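Local coordinates for beta-lactamase domain protein (Burkholderia ambifaria, PDB 5I0P) that binds two zinc ions in a metallo-beta-lactamase fold and is probably a metal-dependent hydrolase, its substrate not established, at residues 239-244 and 335-340; 96-101 and 123-128. All coordinates share one frame; numbering follows the deposited sequence.

Contact 1 (239-244 with 335-340) joins a loop next to the zinc site to a helix of the C-terminal region, whereas contact 2 (96-101 with 123-128) pairs two neighbouring parallel strands of the seven-stranded sheet. They share no secondary-structure element, and their centres lie about 30 Å apart on opposite sides of the chain's centre. Contact 1 is the more buried: valine, leucine and alanine side chains, one loop-to-helix backbone bond and a glutamate at its edge. Contact 2 is partly buried and relies on a ladder of backbone bonds, with an arginine laid over a tryptophan ring. Contact 1 lies nearer the metals: the Asn-241 side chain is about 6 Å from a zinc ion, that of Val-100 about 10 Å.

Contact 1: 239-244 and 335-340; sequences STNVSV and LGEALA
Val-244 fits against one side of the helix, touching Leu-339 and Ala-340. Its CG1, anti to the backbone N (chi1 175°), meets CD1 of Leu-339 at 3.6 Å, the two side chains crossing nearly at right angles, while CG2 rests 3.7 Å from CA of Ala-340. The small methyl of Ala-340 also receives CG1 of Val-242, 3.7 Å from its CB, so two branched valines of the extended loop share one short helical residue. Gly-336 suits the closest backbone approach: with only hydrogens on its CA, it lets the CA of Ser-243 come within 4.6 Å of its own. The Gly-336 carbonyl also serves the loop. Val-244 N donates to Gly-336 O at 3.2 Å, from above the carbonyl plane, while Ala-340 N makes its helical bond to the same oxygen from the opposite face.

Toward the polar edge, Glu-337 bends at chi2 (100°) and brings its carboxylate over the loop backbone. Val-242 N gives OE1 a weak bond of 3.4 Å, and OE1 also lies 2.9 Å from Val-242 O; such close acceptors could favour a protonated carboxyl.

Beyond this edge, the hydroxyl of Thr-240 bonds to Asp-232 O and Tyr-257 OH, and Asn-241 O accepts from ND1 of the zinc ligand His-213, a second-shell bond that would help fix the turn of the imidazole. The loop touches both helix 333-347 and helix 253-260, Val-242 meeting Leu-254 and Tyr-257 of the latter, while Leu-339 reaches helices 313-320 and 153-158.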
ATOM      1  N   SER A 239       2.011 -11.033   1.028  1.00 37.82           N
ATOM      2  CA  SER A 239       2.286 -10.243   2.214  1.00 39.69           C
ATOM      3  C   SER A 239       2.614  -8.795   1.830  1.00 35.62           C
ATOM      4  O   SER A 239       2.923  -8.471   0.678  1.00 30.07           O
ATOM      5  CB  SER A 239       3.415 -10.860   3.033  1.00 37.24           C
ATOM      6  OG  SER A 239       4.588 -10.878   2.269  1.00 42.98           O
ATOM      7  N   THR A 240       2.509  -7.912   2.817  1.00 30.65           N
ATOM      8  CA  THR A 240       2.779  -6.494   2.604  1.00 38.69           C
ATOM      9  C   THR A 240       4.278  -6.234   2.717  1.00 30.54           C
ATOM     10  O   THR A 240       4.919  -6.705   3.659  1.00 36.30           O
ATOM     11  CB  THR A 240       2.024  -5.649   3.635  1.00 46.55           C
ATOM     12  OG1 THR A 240       0.615  -5.841   3.477  1.00 53.10           O
ATOM     13  CG2 THR A 240       2.382  -4.196   3.504  1.00 40.48           C
ATOM     14  N   ASN A 241       4.841  -5.511   1.751  1.00 28.74           N
ATOM     15  CA  ASN A 241       6.261  -5.208   1.829  1.00 36.50           C
ATOM     16  C   ASN A 241       6.579  -4.330   3.036  1.00 29.64           C
ATOM     17  O   ASN A 241       5.901  -3.329   3.293  1.00 29.12           O
ATOM     18  CB  ASN A 241       6.775  -4.517   0.582  1.00 47.08           C
ATOM     19  CG  ASN A 241       8.240  -4.158   0.738  1.00 60.96           C
ATOM     20  OD1 ASN A 241       9.099  -5.043   0.667  1.00 66.52           O
ATOM     21  ND2 ASN A 241       8.534  -2.889   1.024  1.00 63.65           N
ATOM     22  N   VAL A 242       7.634  -4.710   3.749  1.00 30.09           N
ATOM     23  CA  VAL A 242       8.169  -4.021   4.926  1.00 32.67           C
ATOM     24  C   VAL A 242       9.679  -3.943   4.756  1.00 32.59           C
ATOM     25  O   VAL A 242      10.323  -4.969   4.526  1.00 42.09           O
ATOM     26  CB  VAL A 242       7.793  -4.750   6.229  1.00 33.58           C
ATOM     27  CG1 VAL A 242       8.541  -4.198   7.354  1.00 36.66           C
ATOM     28  CG2 VAL A 242       6.292  -4.588   6.507  1.00 37.11           C
ATOM     29  N   SER A 243      10.236  -2.733   4.738  1.00 36.58           N
ATOM     30  CA  SER A 243      11.667  -2.631   4.484  1.00 40.57           C
ATOM     31  C   SER A 243      12.316  -1.502   5.267  1.00 46.82           C
ATOM     32  O   SER A 243      11.680  -0.518   5.645  1.00 57.50           O
ATOM     33  CB  SER A 243      11.986  -2.464   3.001  1.00 43.08           C
ATOM     34  OG  SER A 243      11.860  -3.709   2.358  1.00 49.53           O
ATOM     35  N   VAL A 244      13.615  -1.680   5.495  1.00 43.36           N
ATOM     36  CA  VAL A 244      14.498  -0.666   6.034  1.00 39.93           C
ATOM     37  C   VAL A 244      15.336  -0.132   4.878  1.00 39.60           C
ATOM     38  O   VAL A 244      15.763  -0.898   4.004  1.00 37.67           O
ATOM     39  CB  VAL A 244      15.382  -1.228   7.162  1.00 30.28           C
ATOM     40  CG1 VAL A 244      16.360  -0.172   7.611  1.00 25.51           C
ATOM     41  CG2 VAL A 244      14.519  -1.689   8.337  1.00 23.88           C
ATOM     42  N   LEU A 335      17.217  -7.475   0.809  1.00 55.97           N
ATOM     43  CA  LEU A 335      18.056  -7.022   1.909  1.00 50.30           C
ATOM     44  C   LEU A 335      17.267  -6.112   2.847  1.00 48.25           C
ATOM     45  O   LEU A 335      17.287  -6.294   4.073  1.00 36.83           O
ATOM     46  CB  LEU A 335      19.268  -6.299   1.328  1.00 54.11           C
ATOM     47  CG  LEU A 335      20.289  -5.626   2.234  1.00 52.51           C
ATOM     48  CD1 LEU A 335      21.408  -6.600   2.467  1.00 49.82           C
ATOM     49  CD2 LEU A 335      20.794  -4.338   1.564  1.00 56.63           C
ATOM     50  N   GLY A 336      16.490  -5.191   2.274  1.00 42.90           N
ATOM     51  CA  GLY A 336      15.658  -4.333   3.088  1.00 46.38           C
ATOM     52  C   GLY A 336      14.657  -5.111   3.916  1.00 49.14           C
ATOM     53  O   GLY A 336      14.355  -4.738   5.056  1.00 49.61           O
ATOM     54  N   GLU A 337      14.107  -6.189   3.351  1.00 43.48           N
ATOM     55  CA  GLU A 337      13.184  -6.997   4.136  1.00 45.24           C
ATOM     56  C   GLU A 337      13.935  -7.749   5.235  1.00 39.42           C
ATOM     57  O   GLU A 337      13.431  -7.900   6.357  1.00 37.66           O
ATOM     58  CB  GLU A 337      12.407  -7.944   3.216  1.00 55.21           C
ATOM     59  CG  GLU A 337      11.232  -8.685   3.876  1.00 67.66           C
ATOM     60  CD  GLU A 337       9.861  -8.063   3.571  1.00 84.89           C
ATOM     61  OE1 GLU A 337       9.164  -7.677   4.538  1.00 91.84           O
ATOM     62  OE2 GLU A 337       9.475  -7.962   2.378  1.00 86.07           O
ATOM     63  N   ALA A 338      15.136  -8.252   4.928  1.00 36.09           N
ATOM     64  CA  ALA A 338      15.935  -8.904   5.964  1.00 35.52           C
ATOM     65  C   ALA A 338      16.298  -7.912   7.072  1.00 37.05           C
ATOM     66  O   ALA A 338      16.192  -8.233   8.259  1.00 44.61           O
ATOM     67  CB  ALA A 338      17.175  -9.552   5.344  1.00 33.40           C
ATOM     68  N   LEU A 339      16.677  -6.683   6.703  1.00 31.78           N
ATOM     69  CA  LEU A 339      16.958  -5.652   7.703  1.00 34.75           C
ATOM     70  C   LEU A 339      15.753  -5.354   8.599  1.00 36.06           C
ATOM     71  O   LEU A 339      15.916  -5.076   9.796  1.00 37.86           O
ATOM     72  CB  LEU A 339      17.404  -4.369   7.017  1.00 38.26           C
ATOM     73  CG  LEU A 339      18.811  -3.933   7.359  1.00 46.54           C
ATOM     74  CD1 LEU A 339      18.967  -2.501   6.913  1.00 42.89           C
ATOM     75  CD2 LEU A 339      19.068  -4.086   8.866  1.00 49.68           C
ATOM     76  N   ALA A 340      14.541  -5.396   8.046  1.00 37.50           N
ATOM     77  CA  ALA A 340      13.353  -5.175   8.861  1.00 30.28           C
ATOM     78  C   ALA A 340      13.194  -6.250   9.940  1.00 33.96           C
ATOM     79  O   ALA A 340      12.781  -5.953  11.062  1.00 41.69           O
ATOM     80  CB  ALA A 340      12.123  -5.097   7.964  1.00 32.97           C
TER

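Contact 2: 96-101 and 123-128; sequences LRVLVT and WNVRLW
Arg-97 holds CG between its backbone N and carbonyl carbon (chi1 60°), then runs extended to NE, and Trp-128 sets CG anti to its carbonyl carbon (chi1 -66°); together these lay the arginine's methylenes across the indole. Its CD sits 3.6 Å from the centroid of the five-membered ring, a CH-pi contact. Farther along, CZ lies 4.4 Å from the centroid of the six-membered ring, over its face, in a cation-pi pair. Bonds from NE to Thr-67 and from NH2 to Asp-58 (a salt bridge) and Lys-199 O hold the guanidinium nearly perpendicular to the ring (88°).

The backbones form a parallel ladder. Val-98 N donates to Arg-126 O and Val-100 N to Trp-128 O; between them Trp-128 N reaches Val-98 O at 2.6 Å. Where the strands splay, a water bridges Leu-96 O and Arg-126 N. Val-98 and Leu-127 turn to the other face; Val-98 meets Val-125, and Leu-127 CD1 touches Val-100 CG2 at 3.6 Å.

The helical connection between these strands carries zinc ligands His-102, His-104, Asp-106 and His-107, as in the metallo-beta-lactamase superfamily. Strand 95-99 also bonds to strand 63-69, Trp-128 packs on strand 190-192, and Val-100 and Leu-127 lie against Phe-108 of helix 105-108.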
ATOM      1  N   LEU A  96     -14.799  14.082  -9.075  1.00 40.33           N
ATOM      2  CA  LEU A  96     -14.867  15.211  -8.149  1.00 42.33           C
ATOM      3  C   LEU A  96     -13.573  15.431  -7.372  1.00 43.54           C
ATOM      4  O   LEU A  96     -13.313  16.554  -6.928  1.00 43.15           O
ATOM      5  CB  LEU A  96     -16.036  15.026  -7.163  1.00 37.81           C
ATOM      6  CG  LEU A  96     -17.409  14.824  -7.820  1.00 43.66           C
ATOM      7  CD1 LEU A  96     -18.534  14.524  -6.814  1.00 38.97           C
ATOM      8  CD2 LEU A  96     -17.739  16.053  -8.645  1.00 52.59           C
ATOM      9  N   ARG A  97     -12.761  14.398  -7.201  1.00 43.52           N
ATOM     10  CA  ARG A  97     -11.520  14.483  -6.449  1.00 39.22           C
ATOM     11  C   ARG A  97     -10.804  13.146  -6.614  1.00 37.87           C
ATOM     12  O   ARG A  97     -11.410  12.132  -6.972  1.00 32.82           O
ATOM     13  CB  ARG A  97     -11.763  14.804  -4.959  1.00 34.07           C
ATOM     14  CG  ARG A  97     -12.599  13.783  -4.217  1.00 29.10           C
ATOM     15  CD  ARG A  97     -12.777  14.090  -2.760  1.00 29.25           C
ATOM     16  NE  ARG A  97     -13.980  13.422  -2.287  1.00 35.87           N
ATOM     17  CZ  ARG A  97     -14.568  13.649  -1.119  1.00 41.17           C
ATOM     18  NH1 ARG A  97     -14.046  14.546  -0.286  1.00 50.34           N
ATOM     19  NH2 ARG A  97     -15.699  13.017  -0.800  1.00 37.97           N
ATOM     20  N   VAL A  98      -9.502  13.165  -6.383  1.00 28.10           N
ATOM     21  CA  VAL A  98      -8.703  11.955  -6.422  1.00 31.21           C
ATOM     22  C   VAL A  98      -8.120  11.731  -5.027  1.00 35.28           C
ATOM     23  O   VAL A  98      -7.420  12.602  -4.480  1.00 28.35           O
ATOM     24  CB  VAL A  98      -7.603  12.034  -7.484  1.00 29.74           C
ATOM     25  CG1 VAL A  98      -6.787  10.778  -7.456  1.00 23.65           C
ATOM     26  CG2 VAL A  98      -8.227  12.262  -8.860  1.00 31.84           C
ATOM     27  N   LEU A  99      -8.418  10.571  -4.454  1.00 30.80           N
ATOM     28  CA  LEU A  99      -7.918  10.179  -3.154  1.00 30.35           C
ATOM     29  C   LEU A  99      -6.873   9.086  -3.335  1.00 34.24           C
ATOM     30  O   LEU A  99      -7.053   8.188  -4.154  1.00 41.91           O
ATOM     31  CB  LEU A  99      -9.079   9.707  -2.300  1.00 31.43           C
ATOM     32  CG  LEU A  99      -8.884   9.660  -0.809  1.00 35.56           C
ATOM     33  CD1 LEU A  99     -10.205   9.834  -0.112  1.00 23.73           C
ATOM     34  CD2 LEU A  99      -8.241   8.298  -0.450  1.00 37.20           C
ATOM     35  N   VAL A 100      -5.770   9.168  -2.591  1.00 34.18           N
ATOM     36  CA  VAL A 100      -4.652   8.234  -2.740  1.00 28.89           C
ATOM     37  C   VAL A 100      -4.272   7.621  -1.388  1.00 24.85           C
ATOM     38  O   VAL A 100      -4.041   8.342  -0.411  1.00 21.71           O
ATOM     39  CB  VAL A 100      -3.439   8.916  -3.395  1.00 26.66           C
ATOM     40  CG1 VAL A 100      -2.203   8.009  -3.304  1.00 25.65           C
ATOM     41  CG2 VAL A 100      -3.785   9.249  -4.838  1.00 24.08           C
ATOM     42  N   THR A 101      -4.178   6.290  -1.343  1.00 18.67           N
ATOM     43  CA  THR A 101      -3.899   5.617  -0.079  1.00 22.67           C
ATOM     44  C   THR A 101      -2.471   5.871   0.413  1.00 25.12           C
ATOM     45  O   THR A 101      -2.233   5.998   1.624  1.00 23.06           O
ATOM     46  CB  THR A 101      -4.165   4.106  -0.221  1.00 18.92           C
ATOM     47  OG1 THR A 101      -3.386   3.549  -1.290  1.00 23.59           O
ATOM     48  CG2 THR A 101      -5.616   3.820  -0.464  1.00 18.41           C
ATOM     49  N   TRP A 123     -11.686  17.661 -16.307  1.00 39.55           N
ATOM     50  CA  TRP A 123     -11.964  18.275 -15.019  1.00 44.54           C
ATOM     51  C   TRP A 123     -10.634  18.743 -14.435  1.00 48.17           C
ATOM     52  O   TRP A 123      -9.565  18.537 -15.020  1.00 46.52           O
ATOM     53  CB  TRP A 123     -12.694  17.310 -14.083  1.00 46.10           C
ATOM     54  CG  TRP A 123     -12.039  15.947 -14.086  1.00 51.11           C
ATOM     55  CD1 TRP A 123     -10.829  15.618 -13.528  1.00 49.68           C
ATOM     56  CD2 TRP A 123     -12.552  14.745 -14.667  1.00 36.10           C
ATOM     57  NE1 TRP A 123     -10.556  14.294 -13.744  1.00 49.08           N
ATOM     58  CE2 TRP A 123     -11.595  13.731 -14.441  1.00 43.87           C
ATOM     59  CE3 TRP A 123     -13.721  14.430 -15.370  1.00 37.72           C
ATOM     60  CZ2 TRP A 123     -11.778  12.412 -14.884  1.00 33.76           C
ATOM     61  CZ3 TRP A 123     -13.898  13.140 -15.824  1.00 37.33           C
ATOM     62  CH2 TRP A 123     -12.928  12.139 -15.577  1.00 41.53           C
ATOM     63  N   ASN A 124     -10.712  19.415 -13.288  1.00 45.61           N
ATOM     64  CA  ASN A 124      -9.513  19.855 -12.576  1.00 48.14           C
ATOM     65  C   ASN A 124      -9.854  19.791 -11.094  1.00 35.45           C
ATOM     66  O   ASN A 124     -10.533  20.684 -10.569  1.00 36.66           O
ATOM     67  CB  ASN A 124      -9.065  21.243 -13.012  1.00 51.43           C
ATOM     68  CG  ASN A 124      -8.074  21.190 -14.174  1.00 63.21           C
ATOM     69  OD1 ASN A 124      -6.883  20.950 -13.962  1.00 74.93           O
ATOM     70  ND2 ASN A 124      -8.556  21.401 -15.397  1.00 58.78           N
ATOM     71  N   VAL A 125      -9.404  18.723 -10.441  1.00 33.52           N
ATOM     72  CA  VAL A 125      -9.851  18.381  -9.103  1.00 32.72           C
ATOM     73  C   VAL A 125      -8.644  18.252  -8.201  1.00 33.25           C
ATOM     74  O   VAL A 125      -7.497  18.233  -8.647  1.00 30.53           O
ATOM     75  CB  VAL A 125     -10.666  17.087  -9.078  1.00 32.15           C
ATOM     76  CG1 VAL A 125     -11.890  17.213 -10.016  1.00 33.98           C
ATOM     77  CG2 VAL A 125      -9.780  15.951  -9.487  1.00 30.60           C
ATOM     78  N   ARG A 126      -8.931  18.174  -6.908  1.00 34.24           N
ATOM     79  CA  ARG A 126      -7.922  18.192  -5.862  1.00 40.44           C
ATOM     80  C   ARG A 126      -7.501  16.768  -5.448  1.00 40.63           C
ATOM     81  O   ARG A 126      -8.310  15.846  -5.369  1.00 43.68           O
ATOM     82  CB  ARG A 126      -8.457  18.988  -4.667  1.00 30.34           C
ATOM     83  CG  ARG A 126      -7.556  18.891  -3.442  1.00 41.83           C
ATOM     84  CD  ARG A 126      -6.294  19.775  -3.554  1.00 38.66           C
ATOM     85  NE  ARG A 126      -6.618  21.192  -3.551  1.00 37.43           N
ATOM     86  CZ  ARG A 126      -6.657  21.975  -4.631  1.00 42.51           C
ATOM     87  NH1 ARG A 126      -6.386  21.489  -5.833  1.00 31.93           N
ATOM     88  NH2 ARG A 126      -6.987  23.261  -4.508  1.00 37.01           N
ATOM     89  N   LEU A 127      -6.220  16.596  -5.207  1.00 42.11           N
ATOM     90  CA  LEU A 127      -5.694  15.359  -4.646  1.00 35.33           C
ATOM     91  C   LEU A 127      -5.895  15.310  -3.134  1.00 28.85           C
ATOM     92  O   LEU A 127      -5.513  16.248  -2.432  1.00 25.41           O
ATOM     93  CB  LEU A 127      -4.200  15.258  -4.966  1.00 30.55           C
ATOM     94  CG  LEU A 127      -3.455  14.283  -4.060  1.00 31.64           C
ATOM     95  CD1 LEU A 127      -3.857  12.875  -4.434  1.00 25.44           C
ATOM     96  CD2 LEU A 127      -1.935  14.482  -4.147  1.00 32.53           C
ATOM     97  N   TRP A 128      -6.450  14.201  -2.632  1.00 26.69           N
ATOM     98  CA  TRP A 128      -6.586  13.938  -1.197  1.00 25.52           C
ATOM     99  C   TRP A 128      -5.595  12.845  -0.772  1.00 29.55           C
ATOM    100  O   TRP A 128      -5.608  11.736  -1.319  1.00 34.73           O
ATOM    101  CB  TRP A 128      -8.030  13.535  -0.845  1.00 24.63           C
ATOM    102  CG  TRP A 128      -9.056  14.668  -1.059  1.00 32.62           C
ATOM    103  CD1 TRP A 128      -9.226  15.407  -2.192  1.00 27.10           C
ATOM    104  CD2 TRP A 128     -10.050  15.133  -0.126  1.00 27.46           C
ATOM    105  NE1 TRP A 128     -10.235  16.321  -2.019  1.00 31.19           N
ATOM    106  CE2 TRP A 128     -10.755  16.181  -0.759  1.00 31.71           C
ATOM    107  CE3 TRP A 128     -10.399  14.776   1.189  1.00 27.56           C
ATOM    108  CZ2 TRP A 128     -11.781  16.905  -0.112  1.00 33.20           C
ATOM    109  CZ3 TRP A 128     -11.409  15.472   1.823  1.00 29.17           C
ATOM    110  CH2 TRP A 128     -12.088  16.548   1.172  1.00 30.72           C
TER
HETATM  111  O   HOH W   1     -11.627  18.430  -5.890  1.00 27.60           O